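Local coordinates for protein VP1 (Polyomavirus HPyV6, PDB 4PCG) that forms the pentameric building block of the viral capsid shell, here as its jelly-roll core, and probably takes part in attachment to host cells, at residues 21-26 / 267-272; 90-95 / 261-266. All coordinates share one frame; numbering follows the deposited sequence.

Both contacts lie in the antiparallel sheet of the VP1 jelly roll and share strand 256-274, with centres about 17 Å apart. In contact 1 the C-terminal half of that strand pairs with strand 9-27 near the start of the chain; in contact 2 its N-terminal half pairs with strand 79-93 on its other edge. The order along the chain is 21-26, 90-95, 261-266, 267-272, so the last strand of the chain lies between two early strands, bringing the two ends of the sequence together in one sheet. The contacts meet directly: A25 O probably accepts a hydrogen bond from F265 N, E24 pairs with R266, and I26 packs on I93.

Contact 1 (21-26 / 267-272); sequences YKVEAI and VHFRQR
F269 lies beside Y21 and reaches along strand 21-26 to V23, on the face of the sheet that these three residues share with V267. Its CB starts 4.1 Å from Y21 CB, and the two side chains leave the sheet side by side, pointing the same way. With CG anti to the carbonyl carbon (chi1 -55°), the ring turns its CD1-CE1 edge to the backbone of the neighbouring strand. CD1 lies 3.6 Å from Y21 O, which sits at the ring edge in its plane, and CD1 also borders the edge of the tyrosine ring. Further out, CE1 meets V23 CG2 at 3.7 Å, while CZ, the tip, touches the same methyl more loosely.

Beneath this apolar row the backbones are joined by paired bonds at Y21-F269 and V23-V267. The shortest runs from V267 N to V23 O, 2.8 Å; that from Y21 N to F269 O is longer and comes from above the carbonyl plane.

On the other face K22 and H268 form a non-hydrogen-bonded pair. A water donates to Y21 O and lies 2.9 Å from H268 ND1, in the plane of the imidazole, tying the side chain to the opposite backbone. H268 NE2 hydrogen-bonds to E89 OE2, so both ring nitrogens have a polar partner. K22 bends at its end to make a salt bridge to E24 of its own strand.

Strand 79-93 flanks 267-272 on the edge away from 21-26, with A85 against V267 and F269, and L68 from a loop packs on V23 and F269.

Contact 2 (90-95 / 261-266); sequences TELIFT and FGRFFR
T90 and R263 meet in the most closely knit part of this contact. T90 OG1, held anti to the backbone N (chi1 -178°), donates to F264 O at 2.8 Å and accepts from R263 NH1 at 3.0 Å. The arginine bond is nearly straight, 167°, and T90 OG1 lies in the guanidinium plane. F264 O is gripped twice, since E91 N reaches it from the face of the carbonyl opposite T90 OG1. The hydroxyl also sits over the centre of one face of the F265 ring. L92 closes on one face of the same guanidinium, its CD2 offset toward the rim and 3.6 Å from R263 NH2. R263 NH2 turns to D234 in a salt bridge, which would offset the charge of this buried arginine within the subunit.

The loop end is buried too, but mainly apolar and held largely by ring contacts. F94 CD1 stands over the centre of the F261 ring, with the two planes inclined at 46°, and T95 OG1 meets the edge of that ring at 3.3 Å from F261 CE2. F261 N bonds to I93 O.

E91 marks the looser, more exposed side. Its CB heads to the face it shares with F264, yet its carboxylate leads away to G206 N, and its side chain comes no closer than 4.6 Å to 261-266.

The antiparallel pair of strands 79-93 and 256-274 is part of the jelly-roll sheet: the face of T90, R263 and F265 turns to W121 in the interior, while the F261 end lies at the interface between pentamer subunits, where S178 of a second subunit bonds to F94 O and its S156 packs on F261.

Contact 1 (21-26 / 267-272)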
ATOM      1  N   TYR B  21      -6.474  29.752  21.465  1.00 22.24           N
ATOM      2  CA  TYR B  21      -6.265  28.828  22.558  1.00 21.56           C
ATOM      3  C   TYR B  21      -5.815  27.502  21.973  1.00 21.48           C
ATOM      4  O   TYR B  21      -6.022  27.234  20.788  1.00 22.95           O
ATOM      5  CB  TYR B  21      -7.574  28.626  23.337  1.00 22.45           C
ATOM      6  CG  TYR B  21      -7.424  27.923  24.687  1.00 22.29           C
ATOM      7  CD1 TYR B  21      -6.693  28.514  25.724  1.00 26.78           C
ATOM      8  CD2 TYR B  21      -8.019  26.701  24.937  1.00 22.66           C
ATOM      9  CE1 TYR B  21      -6.542  27.885  26.959  1.00 27.53           C
ATOM     10  CE2 TYR B  21      -7.875  26.065  26.184  1.00 23.99           C
ATOM     11  CZ  TYR B  21      -7.141  26.671  27.181  1.00 26.05           C
ATOM     12  OH  TYR B  21      -6.989  26.072  28.414  1.00 34.59           O
ATOM     13  N   LYS B  22      -5.199  26.679  22.805  1.00 21.57           N
ATOM     14  CA  LYS B  22      -4.954  25.309  22.448  1.00 21.13           C
ATOM     15  C   LYS B  22      -5.175  24.385  23.639  1.00 20.03           C
ATOM     16  O   LYS B  22      -4.992  24.776  24.787  1.00 21.67           O
ATOM     17  CB  LYS B  22      -3.572  25.107  21.819  1.00 26.17           C
ATOM     18  CG  LYS B  22      -2.406  25.328  22.733  1.00 32.52           C
ATOM     19  CD  LYS B  22      -1.099  24.970  22.026  1.00 35.24           C
ATOM     20  CE  LYS B  22       0.084  25.566  22.777  1.00 45.20           C
ATOM     21  NZ  LYS B  22       0.266  24.803  24.035  1.00 46.13           N
ATOM     22  N   VAL B  23      -5.594  23.173  23.330  1.00 18.95           N
ATOM     23  CA  VAL B  23      -5.747  22.102  24.302  1.00 18.33           C
ATOM     24  C   VAL B  23      -4.781  20.994  23.900  1.00 18.42           C
ATOM     25  O   VAL B  23      -4.778  20.570  22.754  1.00 18.87           O
ATOM     26  CB  VAL B  23      -7.171  21.549  24.271  1.00 19.30           C
ATOM     27  CG1 VAL B  23      -7.276  20.175  24.957  1.00 21.75           C
ATOM     28  CG2 VAL B  23      -8.104  22.552  24.929  1.00 21.55           C
ATOM     29  N   GLU B  24      -4.022  20.515  24.868  1.00 18.42           N
ATOM     30  CA  GLU B  24      -3.224  19.312  24.711  1.00 19.78           C
ATOM     31  C   GLU B  24      -3.707  18.230  25.652  1.00 19.35           C
ATOM     32  O   GLU B  24      -3.985  18.506  26.832  1.00 19.14           O
ATOM     33  CB  GLU B  24      -1.758  19.620  24.976  1.00 22.70           C
ATOM     34  CG  GLU B  24      -1.170  20.428  23.848  1.00 27.21           C
ATOM     35  CD  GLU B  24       0.246  20.889  24.087  1.00 41.45           C
ATOM     36  OE1 GLU B  24       0.988  20.175  24.797  1.00 43.18           O
ATOM     37  OE2 GLU B  24       0.623  21.943  23.520  1.00 34.46           O
ATOM     38  N   ALA B  25      -3.756  16.993  25.160  1.00 18.80           N
ATOM     39  CA  ALA B  25      -4.149  15.871  25.987  1.00 19.06           C
ATOM     40  C   ALA B  25      -3.550  14.593  25.449  1.00 18.99           C
ATOM     41  O   ALA B  25      -3.266  14.494  24.258  1.00 18.07           O
ATOM     42  CB  ALA B  25      -5.661  15.747  26.008  1.00 19.39           C
ATOM     43  N   ILE B  26      -3.353  13.614  26.321  1.00 16.42           N
ATOM     44  CA  ILE B  26      -3.044  12.261  25.863  1.00 17.45           C
ATOM     45  C   ILE B  26      -4.139  11.370  26.401  1.00 18.70           C
ATOM     46  O   ILE B  26      -4.297  11.263  27.616  1.00 18.94           O
ATOM     47  CB  ILE B  26      -1.669  11.762  26.326  1.00 18.77           C
ATOM     48  CG1 ILE B  26      -0.565  12.580  25.649  1.00 20.07           C
ATOM     49  CG2 ILE B  26      -1.491  10.282  25.962  1.00 18.39           C
ATOM     50  CD1 ILE B  26       0.824  12.264  26.119  1.00 20.32           C
ATOM     51  N   VAL B 267      -5.265  20.517  19.959  1.00 16.69           N
ATOM     52  CA  VAL B 267      -6.360  21.119  19.232  1.00 16.65           C
ATOM     53  C   VAL B 267      -6.175  22.632  19.286  1.00 18.11           C
ATOM     54  O   VAL B 267      -5.897  23.200  20.332  1.00 18.43           O
ATOM     55  CB  VAL B 267      -7.724  20.737  19.837  1.00 16.61           C
ATOM     56  CG1 VAL B 267      -8.870  21.350  19.029  1.00 16.80           C
ATOM     57  CG2 VAL B 267      -7.892  19.232  19.928  1.00 17.77           C
ATOM     58  N   HIS B 268      -6.327  23.289  18.139  1.00 16.77           N
ATOM     59  CA  HIS B 268      -6.149  24.709  18.031  1.00 16.76           C
ATOM     60  C   HIS B 268      -7.475  25.398  17.833  1.00 18.08           C
ATOM     61  O   HIS B 268      -8.283  24.949  17.025  1.00 17.54           O
ATOM     62  CB  HIS B 268      -5.223  25.030  16.853  1.00 20.60           C
ATOM     63  CG  HIS B 268      -3.850  24.460  17.004  1.00 22.60           C
ATOM     64  ND1 HIS B 268      -2.822  25.158  17.601  1.00 26.28           N
ATOM     65  CD2 HIS B 268      -3.340  23.249  16.665  1.00 22.87           C
ATOM     66  CE1 HIS B 268      -1.728  24.411  17.603  1.00 26.95           C
ATOM     67  NE2 HIS B 268      -2.010  23.257  17.022  1.00 22.16           N
ATOM     68  N   PHE B 269      -7.667  26.468  18.590  1.00 17.14           N
ATOM     69  CA  PHE B 269      -8.910  27.257  18.611  1.00 18.37           C
ATOM     70  C   PHE B 269      -8.725  28.712  18.236  1.00 18.50           C
ATOM     71  O   PHE B 269      -7.686  29.351  18.510  1.00 19.06           O
ATOM     72  CB  PHE B 269      -9.583  27.221  20.003  1.00 17.72           C
ATOM     73  CG  PHE B 269      -9.866  25.852  20.524  1.00 18.12           C
ATOM     74  CD1 PHE B 269      -8.870  25.126  21.153  1.00 18.63           C
ATOM     75  CD2 PHE B 269     -11.145  25.299  20.435  1.00 17.22           C
ATOM     76  CE1 PHE B 269      -9.127  23.862  21.665  1.00 19.07           C
ATOM     77  CE2 PHE B 269     -11.399  24.033  20.944  1.00 17.56           C
ATOM     78  CZ  PHE B 269     -10.396  23.321  21.569  1.00 17.47           C
ATOM     79  N   ARG B 270      -9.789  29.251  17.645  1.00 18.50           N
ATOM     80  CA  ARG B 270      -9.992  30.654  17.471  1.00 20.64           C
ATOM     81  C   ARG B 270     -11.399  30.975  17.986  1.00 21.13           C
ATOM     82  O   ARG B 270     -12.119  30.069  18.437  1.00 19.28           O
ATOM     83  CB  ARG B 270      -9.856  31.020  15.990  1.00 22.99           C
ATOM     84  CG  ARG B 270     -10.907  30.366  15.097  1.00 23.38           C
ATOM     85  CD  ARG B 270     -10.503  30.510  13.634  1.00 26.66           C
ATOM     86  NE  ARG B 270     -11.439  29.809  12.768  1.00 23.57           N
ATOM     87  CZ  ARG B 270     -11.137  29.275  11.591  1.00 28.40           C
ATOM     88  NH1 ARG B 270      -9.910  29.381  11.085  1.00 29.64           N
ATOM     89  NH2 ARG B 270     -12.080  28.631  10.904  1.00 23.57           N
ATOM     90  N   GLN B 271     -11.806  32.235  17.910  1.00 21.47           N
ATOM     91  CA  GLN B 271     -13.161  32.589  18.335  1.00 22.83           C
ATOM     92  C   GLN B 271     -14.040  32.861  17.128  1.00 22.79           C
ATOM     93  O   GLN B 271     -13.592  33.451  16.151  1.00 25.26           O
ATOM     94  CB  GLN B 271     -13.150  33.784  19.270  1.00 25.12           C
ATOM     95  CG  GLN B 271     -12.403  33.485  20.550  1.00 27.26           C
ATOM     96  CD  GLN B 271     -12.374  34.635  21.515  1.00 30.63           C
ATOM     97  OE1 GLN B 271     -12.745  35.775  21.187  1.00 32.14           O
ATOM     98  NE2 GLN B 271     -11.903  34.356  22.727  1.00 32.43           N
ATOM     99  N   ARG B 272     -15.284  32.415  17.227  1.00 22.22           N
ATOM    100  CA  ARG B 272     -16.286  32.584  16.183  1.00 23.93           C
ATOM    101  C   ARG B 272     -17.525  33.262  16.769  1.00 25.41           C
ATOM    102  O   ARG B 272     -18.021  32.859  17.832  1.00 26.42           O
ATOM    103  CB  ARG B 272     -16.662  31.219  15.616  1.00 22.21           C
ATOM    104  CG  ARG B 272     -17.766  31.233  14.560  1.00 26.37           C
ATOM    105  CD  ARG B 272     -17.298  31.798  13.221  1.00 25.34           C
ATOM    106  NE  ARG B 272     -16.456  30.839  12.506  1.00 24.86           N
ATOM    107  CZ  ARG B 272     -16.258  30.804  11.189  1.00 24.72           C
ATOM    108  NH1 ARG B 272     -16.871  31.652  10.365  1.00 27.41           N
ATOM    109  NH2 ARG B 272     -15.462  29.878  10.686  1.00 26.01           N
TER
HETATM  110  O   HOH W   1      -3.489  27.557  19.050  1.00 34.20           O

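Contact 2 (90-95 / 261-266)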
ATOM      1  N   THR B  90      -2.774  15.000  15.877  1.00 15.92           N
ATOM      2  CA  THR B  90      -3.005  13.836  16.715  1.00 15.67           C
ATOM      3  C   THR B  90      -2.037  12.742  16.283  1.00 16.61           C
ATOM      4  O   THR B  90      -1.783  12.559  15.092  1.00 16.91           O
ATOM      5  CB  THR B  90      -4.489  13.384  16.724  1.00 16.84           C
ATOM      6  OG1 THR B  90      -4.662  12.255  17.597  1.00 14.71           O
ATOM      7  CG2 THR B  90      -5.000  12.997  15.343  1.00 19.17           C
ATOM      8  N   GLU B  91      -1.489  12.040  17.262  1.00 15.58           N
ATOM      9  CA  GLU B  91      -0.393  11.093  17.017  1.00 16.81           C
ATOM     10  C   GLU B  91      -0.455   9.988  18.047  1.00 16.40           C
ATOM     11  O   GLU B  91      -0.814  10.233  19.205  1.00 17.49           O
ATOM     12  CB  GLU B  91       0.950  11.812  17.168  1.00 17.65           C
ATOM     13  CG  GLU B  91       1.158  13.030  16.249  1.00 23.23           C
ATOM     14  CD  GLU B  91       1.332  12.673  14.784  1.00 23.94           C
ATOM     15  OE1 GLU B  91       1.695  11.518  14.473  1.00 20.36           O
ATOM     16  OE2 GLU B  91       1.163  13.561  13.915  1.00 20.97           O
ATOM     17  N   LEU B  92      -0.121   8.772  17.620  1.00 15.78           N
ATOM     18  CA  LEU B  92      -0.079   7.617  18.494  1.00 15.81           C
ATOM     19  C   LEU B  92       1.297   7.460  19.114  1.00 15.12           C
ATOM     20  O   LEU B  92       2.328   7.693  18.454  1.00 19.24           O
ATOM     21  CB  LEU B  92      -0.391   6.341  17.715  1.00 18.30           C
ATOM     22  CG  LEU B  92      -1.835   6.066  17.304  1.00 20.42           C
ATOM     23  CD1 LEU B  92      -2.010   4.664  16.748  1.00 22.67           C
ATOM     24  CD2 LEU B  92      -2.714   6.249  18.527  1.00 21.01           C
ATOM     25  N   ILE B  93       1.302   7.038  20.377  1.00 16.36           N
ATOM     26  CA  ILE B  93       2.513   6.794  21.137  1.00 16.18           C
ATOM     27  C   ILE B  93       2.675   5.288  21.320  1.00 17.88           C
ATOM     28  O   ILE B  93       1.843   4.644  21.949  1.00 16.48           O
ATOM     29  CB  ILE B  93       2.465   7.475  22.526  1.00 15.16           C
ATOM     30  CG1 ILE B  93       2.255   8.974  22.348  1.00 17.95           C
ATOM     31  CG2 ILE B  93       3.734   7.233  23.301  1.00 16.63           C
ATOM     32  CD1 ILE B  93       1.900   9.683  23.622  1.00 18.02           C
ATOM     33  N   PHE B  94       3.754   4.741  20.769  1.00 17.32           N
ATOM     34  CA  PHE B  94       3.970   3.287  20.805  1.00 17.60           C
ATOM     35  C   PHE B  94       5.447   3.006  20.621  1.00 17.73           C
ATOM     36  O   PHE B  94       6.192   3.902  20.220  1.00 14.96           O
ATOM     37  CB  PHE B  94       3.131   2.594  19.722  1.00 15.00           C
ATOM     38  CG  PHE B  94       2.975   1.107  19.927  1.00 17.93           C
ATOM     39  CD1 PHE B  94       2.471   0.615  21.124  1.00 18.38           C
ATOM     40  CD2 PHE B  94       3.339   0.223  18.938  1.00 17.08           C
ATOM     41  CE1 PHE B  94       2.322  -0.748  21.321  1.00 23.54           C
ATOM     42  CE2 PHE B  94       3.179  -1.141  19.128  1.00 19.60           C
ATOM     43  CZ  PHE B  94       2.688  -1.613  20.329  1.00 19.82           C
ATOM     44  N   THR B  95       5.859   1.764  20.928  1.00 16.52           N
ATOM     45  CA  THR B  95       7.204   1.263  20.697  1.00 18.62           C
ATOM     46  C   THR B  95       7.095  -0.136  20.054  1.00 17.38           C
ATOM     47  O   THR B  95       6.089  -0.818  20.240  1.00 16.67           O
ATOM     48  CB  THR B  95       7.950   1.078  22.032  1.00 20.97           C
ATOM     49  OG1 THR B  95       7.158   0.229  22.869  1.00 20.62           O
ATOM     50  CG2 THR B  95       8.173   2.429  22.716  1.00 21.23           C
ATOM     51  N   PHE B 261       0.044   3.125  23.604  1.00 14.79           N
ATOM     52  CA  PHE B 261       0.251   3.656  24.963  1.00 15.00           C
ATOM     53  C   PHE B 261      -0.531   4.941  25.225  1.00 16.79           C
ATOM     54  O   PHE B 261      -0.773   5.315  26.362  1.00 17.46           O
ATOM     55  CB  PHE B 261       1.725   3.905  25.251  1.00 14.27           C
ATOM     56  CG  PHE B 261       2.598   2.692  25.108  1.00 18.05           C
ATOM     57  CD1 PHE B 261       2.194   1.453  25.599  1.00 19.10           C
ATOM     58  CD2 PHE B 261       3.836   2.793  24.541  1.00 20.60           C
ATOM     59  CE1 PHE B 261       3.014   0.343  25.492  1.00 21.06           C
ATOM     60  CE2 PHE B 261       4.679   1.693  24.423  1.00 19.73           C
ATOM     61  CZ  PHE B 261       4.269   0.454  24.898  1.00 22.66           C
ATOM     62  N   GLY B 262      -0.939   5.602  24.154  1.00 15.83           N
ATOM     63  CA  GLY B 262      -1.692   6.835  24.277  1.00 15.70           C
ATOM     64  C   GLY B 262      -1.928   7.435  22.916  1.00 16.29           C
ATOM     65  O   GLY B 262      -1.203   7.118  21.940  1.00 15.96           O
ATOM     66  N   ARG B 263      -2.956   8.277  22.805  1.00 14.53           N
ATOM     67  CA  ARG B 263      -3.101   9.109  21.611  1.00 14.32           C
ATOM     68  C   ARG B 263      -3.032  10.570  22.029  1.00 15.04           C
ATOM     69  O   ARG B 263      -3.845  11.035  22.846  1.00 15.26           O
ATOM     70  CB  ARG B 263      -4.422   8.850  20.872  1.00 13.58           C
ATOM     71  CG  ARG B 263      -4.647   9.809  19.704  1.00 14.06           C
ATOM     72  CD  ARG B 263      -5.900   9.493  18.912  1.00 13.22           C
ATOM     73  NE  ARG B 263      -5.764   8.327  18.012  1.00 15.67           N
ATOM     74  CZ  ARG B 263      -5.229   8.375  16.800  1.00 16.08           C
ATOM     75  NH1 ARG B 263      -4.722   9.521  16.311  1.00 17.04           N
ATOM     76  NH2 ARG B 263      -5.173   7.279  16.058  1.00 18.41           N
ATOM     77  N   PHE B 264      -2.030  11.267  21.489  1.00 15.28           N
ATOM     78  CA  PHE B 264      -1.832  12.682  21.718  1.00 16.83           C
ATOM     79  C   PHE B 264      -2.783  13.486  20.852  1.00 14.92           C
ATOM     80  O   PHE B 264      -2.973  13.146  19.685  1.00 14.60           O
ATOM     81  CB  PHE B 264      -0.381  13.055  21.382  1.00 17.08           C
ATOM     82  CG  PHE B 264      -0.070  14.513  21.495  1.00 16.01           C
ATOM     83  CD1 PHE B 264       0.075  15.116  22.737  1.00 20.32           C
ATOM     84  CD2 PHE B 264       0.134  15.293  20.352  1.00 17.59           C
ATOM     85  CE1 PHE B 264       0.373  16.465  22.855  1.00 20.86           C
ATOM     86  CE2 PHE B 264       0.446  16.636  20.465  1.00 16.37           C
ATOM     87  CZ  PHE B 264       0.580  17.222  21.709  1.00 17.18           C
ATOM     88  N   PHE B 265      -3.350  14.550  21.429  1.00 16.43           N
ATOM     89  CA  PHE B 265      -4.112  15.561  20.689  1.00 14.97           C
ATOM     90  C   PHE B 265      -3.565  16.956  21.068  1.00 15.92           C
ATOM     91  O   PHE B 265      -3.301  17.251  22.234  1.00 17.49           O
ATOM     92  CB  PHE B 265      -5.603  15.582  21.066  1.00 15.54           C
ATOM     93  CG  PHE B 265      -6.414  14.370  20.671  1.00 14.40           C
ATOM     94  CD1 PHE B 265      -6.335  13.178  21.391  1.00 14.92           C
ATOM     95  CD2 PHE B 265      -7.340  14.450  19.639  1.00 15.67           C
ATOM     96  CE1 PHE B 265      -7.150  12.098  21.058  1.00 15.54           C
ATOM     97  CE2 PHE B 265      -8.157  13.374  19.306  1.00 19.87           C
ATOM     98  CZ  PHE B 265      -8.067  12.190  20.031  1.00 15.47           C
ATOM     99  N   ARG B 266      -3.418  17.813  20.068  1.00 16.32           N
ATOM    100  CA  ARG B 266      -3.253  19.231  20.260  1.00 16.13           C
ATOM    101  C   ARG B 266      -4.273  19.887  19.355  1.00 16.70           C
ATOM    102  O   ARG B 266      -4.146  19.850  18.137  1.00 16.31           O
ATOM    103  CB  ARG B 266      -1.848  19.698  19.842  1.00 19.29           C
ATOM    104  CG  ARG B 266      -1.642  21.178  20.067  1.00 20.89           C
ATOM    105  CD  ARG B 266      -0.241  21.638  19.694  1.00 23.33           C
ATOM    106  NE  ARG B 266       0.730  21.241  20.703  1.00 22.25           N
ATOM    107  CZ  ARG B 266       1.815  20.488  20.527  1.00 26.67           C
ATOM    108  NH1 ARG B 266       2.590  20.224  21.582  1.00 27.04           N
ATOM    109  NH2 ARG B 266       2.153  20.005  19.345  1.00 23.46           N
TER